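Local coordinates for protein nadb-ler3 (Gallus gallus, PDB 3WXB) that reduces carbonyl compounds at the expense of NADPH or NADH, as a Rossmann-fold member of the short-chain dehydrogenase/reductase family from chicken fatty liver, at residues R36-G41 / L226-V231; V82-E87 / A99-R104; I142-L147 / A203-L208. One frame throughout, in Å; residues are numbered along the deposited sequence.

Interaction 1: R36-G41 / L226-V231. With NDP (NADPH dihydro-nicotinamide-adenine-dinucleotide phosphate), chain C.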
loop_
_atom_site.group_PDB
_atom_site.type_symbol
_atom_site.label_atom_id
_atom_site.label_comp_id
_atom_site.label_asym_id
_atom_site.label_seq_id
_atom_site.Cartn_x
_atom_site.Cartn_y
_atom_site.Cartn_z
ATOM N N ARG A 36 24.800 0.293 -3.410
ATOM C CA ARG A 36 24.855 1.499 -4.202
ATOM C C ARG A 36 23.718 2.404 -3.693
ATOM O O ARG A 36 22.998 2.003 -2.787
ATOM C CB ARG A 36 24.665 1.186 -5.704
ATOM C CG ARG A 36 23.352 0.439 -6.024
ATOM C CD ARG A 36 23.401 -0.198 -7.495
ATOM N NE ARG A 36 22.222 -1.026 -7.692
ATOM C CZ ARG A 36 21.128 -0.636 -8.340
ATOM N NH1 ARG A 36 21.103 0.555 -8.890
ATOM N NH2 ARG A 36 20.077 -1.460 -8.459
ATOM N N GLY A 37 23.589 3.586 -4.276
ATOM C CA GLY A 37 22.491 4.521 -3.979
ATOM C C GLY A 37 22.428 4.955 -2.525
ATOM O O GLY A 37 23.440 5.085 -1.831
ATOM N N ILE A 38 21.215 5.129 -2.045
ATOM C CA ILE A 38 21.003 5.625 -0.671
ATOM C C ILE A 38 21.532 4.677 0.357
ATOM O O ILE A 38 22.119 5.114 1.373
ATOM C CB ILE A 38 19.459 5.929 -0.467
ATOM C CG1 ILE A 38 19.076 7.127 -1.334
ATOM C CG2 ILE A 38 19.126 6.175 1.016
ATOM C CD1 ILE A 38 17.500 7.274 -1.500
ATOM N N GLY A 39 21.299 3.374 0.131
ATOM C CA GLY A 39 21.787 2.293 1.024
ATOM C C GLY A 39 23.314 2.371 1.258
ATOM O O GLY A 39 23.774 2.340 2.423
ATOM N N LEU A 40 24.093 2.511 0.180
ATOM C CA LEU A 40 25.560 2.722 0.329
ATOM C C LEU A 40 25.866 3.994 1.150
ATOM O O LEU A 40 26.713 3.950 2.068
ATOM C CB LEU A 40 26.287 2.727 -1.035
ATOM C CG LEU A 40 27.829 2.885 -0.987
ATOM C CD1 LEU A 40 28.510 1.765 -0.169
ATOM C CD2 LEU A 40 28.398 2.987 -2.396
ATOM N N GLY A 41 25.152 5.091 0.858
ATOM C CA GLY A 41 25.222 6.298 1.689
ATOM C C GLY A 41 25.003 6.035 3.180
ATOM O O GLY A 41 25.787 6.485 4.024
ATOM N N LEU A 226 10.509 7.221 6.239
ATOM C CA LEU A 226 11.184 8.432 5.762
ATOM C C LEU A 226 11.127 8.614 4.253
ATOM O O LEU A 226 11.340 7.653 3.483
ATOM C CB LEU A 226 12.683 8.382 6.124
ATOM C CG LEU A 226 13.049 8.281 7.613
ATOM C CD1 LEU A 226 14.559 8.333 7.828
ATOM C CD2 LEU A 226 12.340 9.357 8.382
ATOM N N HIS A 227 10.872 9.823 3.822
ATOM C CA HIS A 227 11.088 10.186 2.447
ATOM C C HIS A 227 12.465 10.813 2.347
ATOM O O HIS A 227 12.719 11.809 3.043
ATOM C CB HIS A 227 10.027 11.211 2.013
ATOM C CG HIS A 227 10.250 11.737 0.633
ATOM N ND1 HIS A 227 10.369 10.889 -0.461
ATOM C CD2 HIS A 227 10.436 12.995 0.166
ATOM C CE1 HIS A 227 10.613 11.618 -1.540
ATOM N NE2 HIS A 227 10.654 12.894 -1.191
ATOM N N PRO A 228 13.369 10.255 1.497
ATOM C CA PRO A 228 14.782 10.643 1.390
ATOM C C PRO A 228 14.969 11.817 0.504
ATOM O O PRO A 228 16.066 12.311 0.377
ATOM C CB PRO A 228 15.450 9.394 0.810
ATOM C CG PRO A 228 14.352 8.778 -0.021
ATOM C CD PRO A 228 13.080 9.012 0.705
ATOM N N GLY A 229 13.893 12.297 -0.081
ATOM C CA GLY A 229 13.995 13.391 -1.013
ATOM C C GLY A 229 14.045 12.788 -2.435
ATOM O O GLY A 229 13.891 11.595 -2.603
ATOM N N TRP A 230 14.236 13.611 -3.451
ATOM C CA TRP A 230 14.466 13.102 -4.806
ATOM C C TRP A 230 15.976 13.037 -5.043
ATOM O O TRP A 230 16.642 14.068 -5.351
ATOM C CB TRP A 230 13.777 14.019 -5.784
ATOM C CG TRP A 230 13.832 13.580 -7.246
ATOM C CD1 TRP A 230 14.229 12.351 -7.728
ATOM C CD2 TRP A 230 13.443 14.349 -8.380
ATOM N NE1 TRP A 230 14.127 12.331 -9.093
ATOM C CE2 TRP A 230 13.635 13.534 -9.521
ATOM C CE3 TRP A 230 12.954 15.655 -8.552
ATOM C CZ2 TRP A 230 13.384 13.990 -10.817
ATOM C CZ3 TRP A 230 12.703 16.099 -9.818
ATOM C CH2 TRP A 230 12.909 15.263 -10.948
ATOM N N VAL A 231 16.496 11.828 -4.934
ATOM C CA VAL A 231 17.903 11.621 -4.697
ATOM C C VAL A 231 18.573 11.227 -6.012
ATOM O O VAL A 231 18.004 10.461 -6.772
ATOM C CB VAL A 231 18.202 10.593 -3.575
ATOM C CG1 VAL A 231 19.722 10.700 -3.138
ATOM C CG2 VAL A 231 17.255 10.781 -2.273
HETATM P PA NDP C . 18.762 2.272 -6.281
HETATM O O1A NDP C . 17.970 1.740 -7.430
HETATM O O2A NDP C . 19.835 3.129 -6.587
HETATM O O5B NDP C . 19.301 1.173 -5.423
HETATM C C5B NDP C . 18.444 0.027 -5.153
HETATM C C4B NDP C . 19.117 -0.795 -4.110
HETATM O O4B NDP C . 18.161 -1.856 -3.553
HETATM C C3B NDP C . 20.313 -1.609 -4.659
HETATM O O3B NDP C . 21.188 -1.860 -3.482
HETATM C C2B NDP C . 19.637 -2.933 -5.056
HETATM O O2B NDP C . 20.547 -4.050 -5.161
HETATM C C1B NDP C . 18.684 -3.157 -3.849
HETATM N N9A NDP C . 17.545 -4.142 -4.253
HETATM C C8A NDP C . 16.560 -4.021 -5.177
HETATM N N7A NDP C . 15.839 -5.159 -5.178
HETATM C C5A NDP C . 16.436 -6.028 -4.380
HETATM C C6A NDP C . 16.135 -7.293 -4.036
HETATM N N6A NDP C . 15.075 -7.890 -4.610
HETATM N N1A NDP C . 16.879 -7.940 -3.123
HETATM C C2A NDP C . 17.924 -7.304 -2.502
HETATM N N3A NDP C . 18.236 -6.006 -2.885
HETATM C C4A NDP C . 17.463 -5.391 -3.774
HETATM O O3 NDP C . 17.607 2.984 -5.356
HETATM P PN NDP C . 17.886 4.209 -4.339
HETATM O O1N NDP C . 17.577 5.445 -5.047
HETATM O O2N NDP C . 19.164 4.028 -3.625
HETATM O O5D NDP C . 16.622 3.899 -3.355
HETATM C C5D NDP C . 16.721 3.278 -2.058
HETATM C C4D NDP C . 15.368 3.449 -1.350
HETATM O O4D NDP C . 15.026 4.827 -1.329
HETATM C C3D NDP C . 14.268 2.759 -2.207
HETATM O O3D NDP C . 13.411 2.122 -1.267
HETATM C C2D NDP C . 13.569 3.854 -2.905
HETATM O O2D NDP C . 12.213 3.524 -3.193
HETATM C C1D NDP C . 13.676 4.979 -1.904
HETATM N N1N NDP C . 13.510 6.303 -2.557
HETATM C C2N NDP C . 14.406 6.796 -3.518
HETATM C C3N NDP C . 14.200 8.053 -4.097
HETATM C C7N NDP C . 15.099 8.616 -5.021
HETATM O O7N NDP C . 14.842 9.715 -5.518
HETATM N N7N NDP C . 16.286 7.965 -5.226
HETATM C C4N NDP C . 13.058 8.807 -3.755
HETATM C C5N NDP C . 12.133 8.344 -2.810
HETATM C C6N NDP C . 12.324 7.084 -2.220
HETATM P P2B NDP C . 21.218 -4.439 -6.621
HETATM O O1X NDP C . 21.460 -5.855 -6.306
HETATM O O2X NDP C . 22.339 -3.491 -6.697
HETATM O O3X NDP C . 20.122 -4.221 -7.603
#
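Ile38 ends in a methyl that fills the angle between Pro228 and Val231: CD1 lies 3.6 Å from Val231 CG2 and touches Pro228 CB as well. With CG1 opposite its carbonyl carbon and the chain then running out straight (chi2 165°), Ile38 stretches across to the other segment and its CD1 also rests on the ribose oxygen O4D of NADPH. The Ile38 and Val231 side chains lie slantwise to each other. The Pro228 ring is turned to the dihydronicotinamide and sits over one of its faces, with CG 3.4 Å from C6N. Gly229 O comes close to C4N, 3.1 Å away, the carbon from which nicotinamide cofactors give hydride. These two segments are the paired signatures of a short-chain dehydrogenase: the glycine-rich turn of the Rossmann fold, with Gly37 and Gly39, and the Pro-Gly motif after strand 222-227. Their backbones grip opposite ends of the nicotinamide half of the cofactor. Beside the glycine turn, Ile38 N donates a hydrogen bond to phosphate oxygen O2N (2.8 Å), and Val231 N gives a nearly straight bond to the carboxamide O7N (2.7 Å, 168°). A weak hydrogen bond from N7N to Val231 O probably helps fix the carboxamide's rotation. Arg36 reaches the other way, toward the adenosine end. The phosphate on the adenosine ribose stands at the guanidinium edge, in its plane, where NE meets O2X (2.7 Å, 177°) and NH2 meets O3X (2.9 Å), while NH1 is held by a salt bridge to Asp234.

Interaction 2: V82-E87 / A99-R104. With NDP (NADPH dihydro-nicotinamide-adenine-dinucleotide phosphate), chain C.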
loop_
_atom_site.group_PDB
_atom_site.type_symbol
_atom_site.label_atom_id
_atom_site.label_comp_id
_atom_site.label_asym_id
_atom_site.label_seq_id
_atom_site.Cartn_x
_atom_site.Cartn_y
_atom_site.Cartn_z
ATOM N N VAL A 82 30.175 -5.484 8.305
ATOM C CA VAL A 82 29.887 -6.869 7.984
ATOM C C VAL A 82 28.974 -6.929 6.739
ATOM O O VAL A 82 27.833 -6.451 6.800
ATOM C CB VAL A 82 29.177 -7.578 9.133
ATOM C CG1 VAL A 82 28.883 -9.038 8.798
ATOM C CG2 VAL A 82 29.994 -7.487 10.457
ATOM N N ILE A 83 29.458 -7.549 5.644
ATOM C CA ILE A 83 28.670 -7.711 4.411
ATOM C C ILE A 83 27.847 -8.993 4.460
ATOM O O ILE A 83 28.397 -10.089 4.672
ATOM C CB ILE A 83 29.545 -7.608 3.146
ATOM C CG1 ILE A 83 30.098 -6.199 3.027
ATOM C CG2 ILE A 83 28.706 -7.917 1.875
ATOM C CD1 ILE A 83 31.199 -5.988 1.926
ATOM N N VAL A 84 26.518 -8.846 4.320
ATOM C CA VAL A 84 25.549 -9.941 4.413
ATOM C C VAL A 84 24.812 -10.199 3.050
ATOM O O VAL A 84 24.124 -9.280 2.503
ATOM C CB VAL A 84 24.507 -9.696 5.575
ATOM C CG1 VAL A 84 23.611 -10.937 5.794
ATOM C CG2 VAL A 84 25.218 -9.325 6.917
ATOM N N PRO A 85 24.993 -11.427 2.453
ATOM C CA PRO A 85 24.195 -11.720 1.236
ATOM C C PRO A 85 22.720 -11.817 1.540
ATOM O O PRO A 85 22.314 -12.468 2.514
ATOM C CB PRO A 85 24.736 -13.113 0.712
ATOM C CG PRO A 85 25.485 -13.727 1.916
ATOM C CD PRO A 85 25.870 -12.557 2.866
ATOM N N LEU A 86 21.913 -11.172 0.703
ATOM C CA LEU A 86 20.462 -11.175 0.948
ATOM C C LEU A 86 19.687 -10.856 -0.334
ATOM O O LEU A 86 19.943 -9.852 -0.982
ATOM C CB LEU A 86 20.087 -10.130 2.048
ATOM C CG LEU A 86 18.585 -9.902 2.386
ATOM C CD1 LEU A 86 17.880 -11.147 2.840
ATOM C CD2 LEU A 86 18.377 -8.743 3.470
ATOM N N GLU A 87 18.729 -11.706 -0.647
ATOM C CA GLU A 87 17.760 -11.452 -1.713
ATOM C C GLU A 87 16.459 -11.206 -0.920
ATOM O O GLU A 87 15.862 -12.135 -0.331
ATOM C CB GLU A 87 17.689 -12.676 -2.673
ATOM C CG GLU A 87 16.440 -12.732 -3.580
ATOM C CD GLU A 87 16.168 -11.420 -4.277
ATOM O OE1 GLU A 87 17.009 -10.967 -5.066
ATOM O OE2 GLU A 87 15.078 -10.824 -4.021
ATOM N N ALA A 99 19.670 -15.375 10.763
ATOM C CA ALA A 99 20.424 -16.413 11.495
ATOM C C ALA A 99 21.903 -16.082 11.546
ATOM O O ALA A 99 22.555 -16.275 12.578
ATOM C CB ALA A 99 20.198 -17.812 10.832
ATOM N N SER A 100 22.430 -15.583 10.445
ATOM C CA SER A 100 23.835 -15.170 10.323
ATOM C C SER A 100 24.163 -13.940 11.177
ATOM O O SER A 100 25.160 -13.912 11.945
ATOM C CB SER A 100 24.191 -14.965 8.830
ATOM O OG SER A 100 25.512 -14.463 8.632
ATOM N N VAL A 101 23.318 -12.916 11.065
ATOM C CA VAL A 101 23.490 -11.693 11.860
ATOM C C VAL A 101 23.400 -11.993 13.359
ATOM O O VAL A 101 24.195 -11.499 14.125
ATOM C CB VAL A 101 22.434 -10.603 11.425
ATOM C CG1 VAL A 101 22.501 -9.420 12.349
ATOM C CG2 VAL A 101 22.703 -10.131 9.924
ATOM N N GLY A 102 22.406 -12.790 13.741
ATOM C CA GLY A 102 22.199 -13.300 15.093
ATOM C C GLY A 102 23.422 -13.976 15.674
ATOM O O GLY A 102 23.772 -13.777 16.850
ATOM N N GLU A 103 24.106 -14.742 14.842
ATOM C CA GLU A 103 25.292 -15.455 15.276
ATOM C C GLU A 103 26.418 -14.432 15.468
ATOM O O GLU A 103 27.136 -14.460 16.486
ATOM C CB GLU A 103 25.643 -16.589 14.263
ATOM C CG GLU A 103 27.039 -17.144 14.442
ATOM C CD GLU A 103 27.551 -17.989 13.264
ATOM O OE1 GLU A 103 28.787 -18.204 13.147
ATOM O OE2 GLU A 103 26.727 -18.438 12.467
ATOM N N ARG A 104 26.567 -13.486 14.543
ATOM C CA ARG A 104 27.605 -12.437 14.727
ATOM C C ARG A 104 27.376 -11.525 15.934
ATOM O O ARG A 104 28.342 -11.033 16.550
ATOM C CB ARG A 104 27.831 -11.612 13.443
ATOM C CG ARG A 104 29.104 -11.976 12.711
ATOM C CD ARG A 104 30.298 -11.324 13.445
ATOM N NE ARG A 104 31.274 -10.600 12.621
ATOM C CZ ARG A 104 31.577 -10.845 11.351
ATOM N NH1 ARG A 104 31.008 -11.807 10.675
ATOM N NH2 ARG A 104 32.482 -10.103 10.761
HETATM P PA NDP C . 18.762 2.272 -6.281
HETATM O O1A NDP C . 17.970 1.740 -7.430
HETATM O O2A NDP C . 19.835 3.129 -6.587
HETATM O O5B NDP C . 19.301 1.173 -5.423
HETATM C C5B NDP C . 18.444 0.027 -5.153
HETATM C C4B NDP C . 19.117 -0.795 -4.110
HETATM O O4B NDP C . 18.161 -1.856 -3.553
HETATM C C3B NDP C . 20.313 -1.609 -4.659
HETATM O O3B NDP C . 21.188 -1.860 -3.482
HETATM C C2B NDP C . 19.637 -2.933 -5.056
HETATM O O2B NDP C . 20.547 -4.050 -5.161
HETATM C C1B NDP C . 18.684 -3.157 -3.849
HETATM N N9A NDP C . 17.545 -4.142 -4.253
HETATM C C8A NDP C . 16.560 -4.021 -5.177
HETATM N N7A NDP C . 15.839 -5.159 -5.178
HETATM C C5A NDP C . 16.436 -6.028 -4.380
HETATM C C6A NDP C . 16.135 -7.293 -4.036
HETATM N N6A NDP C . 15.075 -7.890 -4.610
HETATM N N1A NDP C . 16.879 -7.940 -3.123
HETATM C C2A NDP C . 17.924 -7.304 -2.502
HETATM N N3A NDP C . 18.236 -6.006 -2.885
HETATM C C4A NDP C . 17.463 -5.391 -3.774
HETATM O O3 NDP C . 17.607 2.984 -5.356
HETATM P PN NDP C . 17.886 4.209 -4.339
HETATM O O1N NDP C . 17.577 5.445 -5.047
HETATM O O2N NDP C . 19.164 4.028 -3.625
HETATM O O5D NDP C . 16.622 3.899 -3.355
HETATM C C5D NDP C . 16.721 3.278 -2.058
HETATM C C4D NDP C . 15.368 3.449 -1.350
HETATM O O4D NDP C . 15.026 4.827 -1.329
HETATM C C3D NDP C . 14.268 2.759 -2.207
HETATM O O3D NDP C . 13.411 2.122 -1.267
HETATM C C2D NDP C . 13.569 3.854 -2.905
HETATM O O2D NDP C . 12.213 3.524 -3.193
HETATM C C1D NDP C . 13.676 4.979 -1.904
HETATM N N1N NDP C . 13.510 6.303 -2.557
HETATM C C2N NDP C . 14.406 6.796 -3.518
HETATM C C3N NDP C . 14.200 8.053 -4.097
HETATM C C7N NDP C . 15.099 8.616 -5.021
HETATM O O7N NDP C . 14.842 9.715 -5.518
HETATM N N7N NDP C . 16.286 7.965 -5.226
HETATM C C4N NDP C . 13.058 8.807 -3.755
HETATM C C5N NDP C . 12.133 8.344 -2.810
HETATM C C6N NDP C . 12.324 7.084 -2.220
HETATM P P2B NDP C . 21.218 -4.439 -6.621
HETATM O O1X NDP C . 21.460 -5.855 -6.306
HETATM O O2X NDP C . 22.339 -3.491 -6.697
HETATM O O3X NDP C . 20.122 -4.221 -7.603
#
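Val82 and Val84 turn their side chains from strand 81-85 toward helix 91-105, where Arg104 and Val101 receive them. The apolar part of the contact is light. Val84 CG2 meets Val101 CG2 at 4.0 Å, one methyl against another, with the two side chains crossing at about a right angle. Phe57 of the neighbouring strand 55-60 touches Val82, Val84 and Val101 alike, and Ala97, one turn earlier on the helix, also packs on Val84.

The second kind of contact sets a cation on hydrocarbon. The Arg104 side chain, bent at chi2 and chi3, comes to meet Val82 and lays a guanidinium face over its methyls. Val82 CG2 lies 3.5 Å above the guanidinium plane, displaced toward its rim, and its closest partner there is Arg104 NH2 at 3.6 Å. The other methyl, CG1, stands 4.0 Å from Arg104 NH1, so both branches of the valine touch the group.

The polar bonds to the cofactor come at the end of the segment, where the chain leaves the sheet. Glu87 OE2 accepts a hydrogen bond from the adenine amino nitrogen N6A of NADPH (3.0 Å, 158°). Its carboxylate is steadied by a salt bridge from OE1 to Arg61 and a hydrogen bond between OE2 and Thr89.

Strand, turn and helix form the start of a Rossmann beta-alpha-beta unit that runs on into strand 112-115. Because the guanidinium meets Val82 with a face, its N-H groups point outward around the rim, so the exposed charge can probably stay solvated while still covering the edge strand.

Interaction 3: I142-L147 / A203-L208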
loop_
_atom_site.group_PDB
_atom_site.type_symbol
_atom_site.label_atom_id
_atom_site.label_comp_id
_atom_site.label_asym_id
_atom_site.label_seq_id
_atom_site.Cartn_x
_atom_site.Cartn_y
_atom_site.Cartn_z
ATOM N N ILE A 142 6.285 -6.298 1.113
ATOM C CA ILE A 142 6.301 -7.554 1.870
ATOM C C ILE A 142 7.705 -7.813 2.482
ATOM O O ILE A 142 7.797 -8.260 3.623
ATOM C CB ILE A 142 5.869 -8.800 0.984
ATOM C CG1 ILE A 142 4.439 -8.612 0.449
ATOM C CG2 ILE A 142 6.025 -10.133 1.784
ATOM C CD1 ILE A 142 3.910 -9.791 -0.557
ATOM N N ALA A 143 8.768 -7.553 1.737
ATOM C CA ALA A 143 10.112 -7.820 2.253
ATOM C C ALA A 143 10.384 -6.976 3.553
ATOM O O ALA A 143 10.934 -7.501 4.509
ATOM C CB ALA A 143 11.122 -7.491 1.242
ATOM N N PRO A 144 9.988 -5.677 3.581
ATOM C CA PRO A 144 10.217 -4.967 4.891
ATOM C C PRO A 144 9.461 -5.600 5.992
ATOM O O PRO A 144 10.007 -5.689 7.086
ATOM C CB PRO A 144 9.712 -3.530 4.603
ATOM C CG PRO A 144 10.192 -3.367 3.168
ATOM C CD PRO A 144 9.740 -4.693 2.520
ATOM N N LEU A 145 8.237 -6.093 5.731
ATOM C CA LEU A 145 7.516 -6.819 6.753
ATOM C C LEU A 145 8.277 -8.075 7.266
ATOM O O LEU A 145 8.418 -8.316 8.485
ATOM C CB LEU A 145 6.114 -7.200 6.256
ATOM C CG LEU A 145 5.440 -8.243 7.092
ATOM C CD1 LEU A 145 4.848 -7.611 8.385
ATOM C CD2 LEU A 145 4.356 -8.972 6.289
ATOM N N LEU A 146 8.697 -8.915 6.318
ATOM C CA LEU A 146 9.331 -10.203 6.615
ATOM C C LEU A 146 10.669 -10.027 7.307
ATOM O O LEU A 146 10.996 -10.772 8.249
ATOM C CB LEU A 146 9.575 -10.960 5.294
ATOM C CG LEU A 146 8.504 -11.914 4.758
ATOM C CD1 LEU A 146 7.127 -11.725 5.220
ATOM C CD2 LEU A 146 8.589 -12.082 3.237
ATOM N N LEU A 147 11.407 -9.039 6.858
ATOM C CA LEU A 147 12.698 -8.693 7.475
ATOM C C LEU A 147 12.490 -8.219 8.939
ATOM O O LEU A 147 13.209 -8.645 9.851
ATOM C CB LEU A 147 13.410 -7.658 6.645
ATOM C CG LEU A 147 14.069 -8.245 5.385
ATOM C CD1 LEU A 147 14.291 -7.166 4.315
ATOM C CD2 LEU A 147 15.465 -8.914 5.738
ATOM N N ALA A 203 2.609 3.540 -0.481
ATOM C CA ALA A 203 1.476 3.781 0.411
ATOM C C ALA A 203 1.248 2.585 1.348
ATOM O O ALA A 203 1.006 2.769 2.539
ATOM C CB ALA A 203 0.141 4.140 -0.413
ATOM N N ALA A 204 1.390 1.353 0.832
ATOM C CA ALA A 204 1.249 0.179 1.662
ATOM C C ALA A 204 2.369 0.058 2.721
ATOM O O ALA A 204 2.111 -0.476 3.806
ATOM C CB ALA A 204 1.218 -1.140 0.766
ATOM N N LEU A 205 3.574 0.501 2.366
ATOM C CA LEU A 205 4.708 0.522 3.278
ATOM C C LEU A 205 4.410 1.573 4.393
ATOM O O LEU A 205 4.798 1.372 5.536
ATOM C CB LEU A 205 5.971 1.005 2.526
ATOM C CG LEU A 205 7.300 1.048 3.329
ATOM C CD1 LEU A 205 7.733 -0.339 3.905
ATOM C CD2 LEU A 205 8.459 1.615 2.492
ATOM N N ASN A 206 3.792 2.699 4.025
ATOM C CA ASN A 206 3.426 3.690 5.065
ATOM C C ASN A 206 2.447 3.069 6.038
ATOM O O ASN A 206 2.581 3.212 7.253
ATOM C CB ASN A 206 2.898 4.934 4.412
ATOM C CG ASN A 206 3.998 5.693 3.683
ATOM O OD1 ASN A 206 5.195 5.396 3.869
ATOM N ND2 ASN A 206 3.628 6.722 2.939
ATOM N N MET A 207 1.471 2.335 5.485
ATOM C CA MET A 207 0.566 1.537 6.260
ATOM C C MET A 207 1.273 0.551 7.132
ATOM O O MET A 207 0.946 0.439 8.347
ATOM C CB MET A 207 -0.544 0.860 5.386
ATOM C CG MET A 207 -1.464 -0.088 6.209
ATOM S SD MET A 207 -2.316 0.726 7.678
ATOM C CE MET A 207 -3.684 1.524 6.848
ATOM N N LEU A 208 2.207 -0.222 6.543
ATOM C CA LEU A 208 2.948 -1.211 7.335
ATOM C C LEU A 208 3.631 -0.548 8.537
ATOM O O LEU A 208 3.558 -1.065 9.670
ATOM C CB LEU A 208 4.004 -1.900 6.486
ATOM C CG LEU A 208 4.992 -2.811 7.194
ATOM C CD1 LEU A 208 4.241 -4.030 7.951
ATOM C CD2 LEU A 208 6.074 -3.330 6.152
#
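No aromatic or other planar side chain enters this contact; its one ring is the puckered pyrrolidine of Pro144, which Leu205 meets along the CB-CG edge: Leu205 CD1 stands 3.8 Å from Pro144 CB and 4.0 Å from CG, the two side chains crossing at about a right angle. Leu208 comes to the same CB, its CD2 at 4.0 Å. That methyl also presses on the backbone just beyond the proline, 3.5 Å from Leu145 N, while the other branch of Leu208 crosses Leu145 at about a right angle, CD1 to CD1 at 3.7 Å. With CG opposite the backbone N (chi1 172°), Leu208 reaches out to the facing helix, where its two methyls part.

The helices run nearly parallel, 23° apart, with their axes 10.2 Å from each other at closest approach. Pro144 brings no N-H to the turn before it, and helix 130-160 is kinked at that point. Leu196 of the second subunit packs on both Leu145 and Leu208, so this pair of helices belongs to the dimer interface, as in many short-chain dehydrogenases. Toward the cofactor, Leu205 lies beside Lys202, which binds NADPH.

No hydrogen bond or charge crosses between these two segments, and their mutual cohesion probably comes from dispersion and the burial of aliphatic surface.

Overall arrangement
Read from the N terminus, the chain opens interaction 1 at 36-41, soon after the first strand of the sheet, and closes it only at 226-231, some 185 residues later. The other two contacts fall within that span. Interaction 2 is a short local loop joining edge strand 81-85 to the helix that follows it. Once it has closed, interaction 3 opens at 142-147 and closes at 203-208, pairing two long helices; interactions 2 and 3 stand in series and nothing crosses. Interactions 1 and 2 reach the same parallel sheet and bind one NADPH, interaction 2 at the adenine and interaction 1 from the adenosine phosphate to the nicotinamide. Leu86 CD2 touches Leu147 CD2 (3.7 Å), joining the end of segment 82-87 to helix 130-160, which packs on the second subunit.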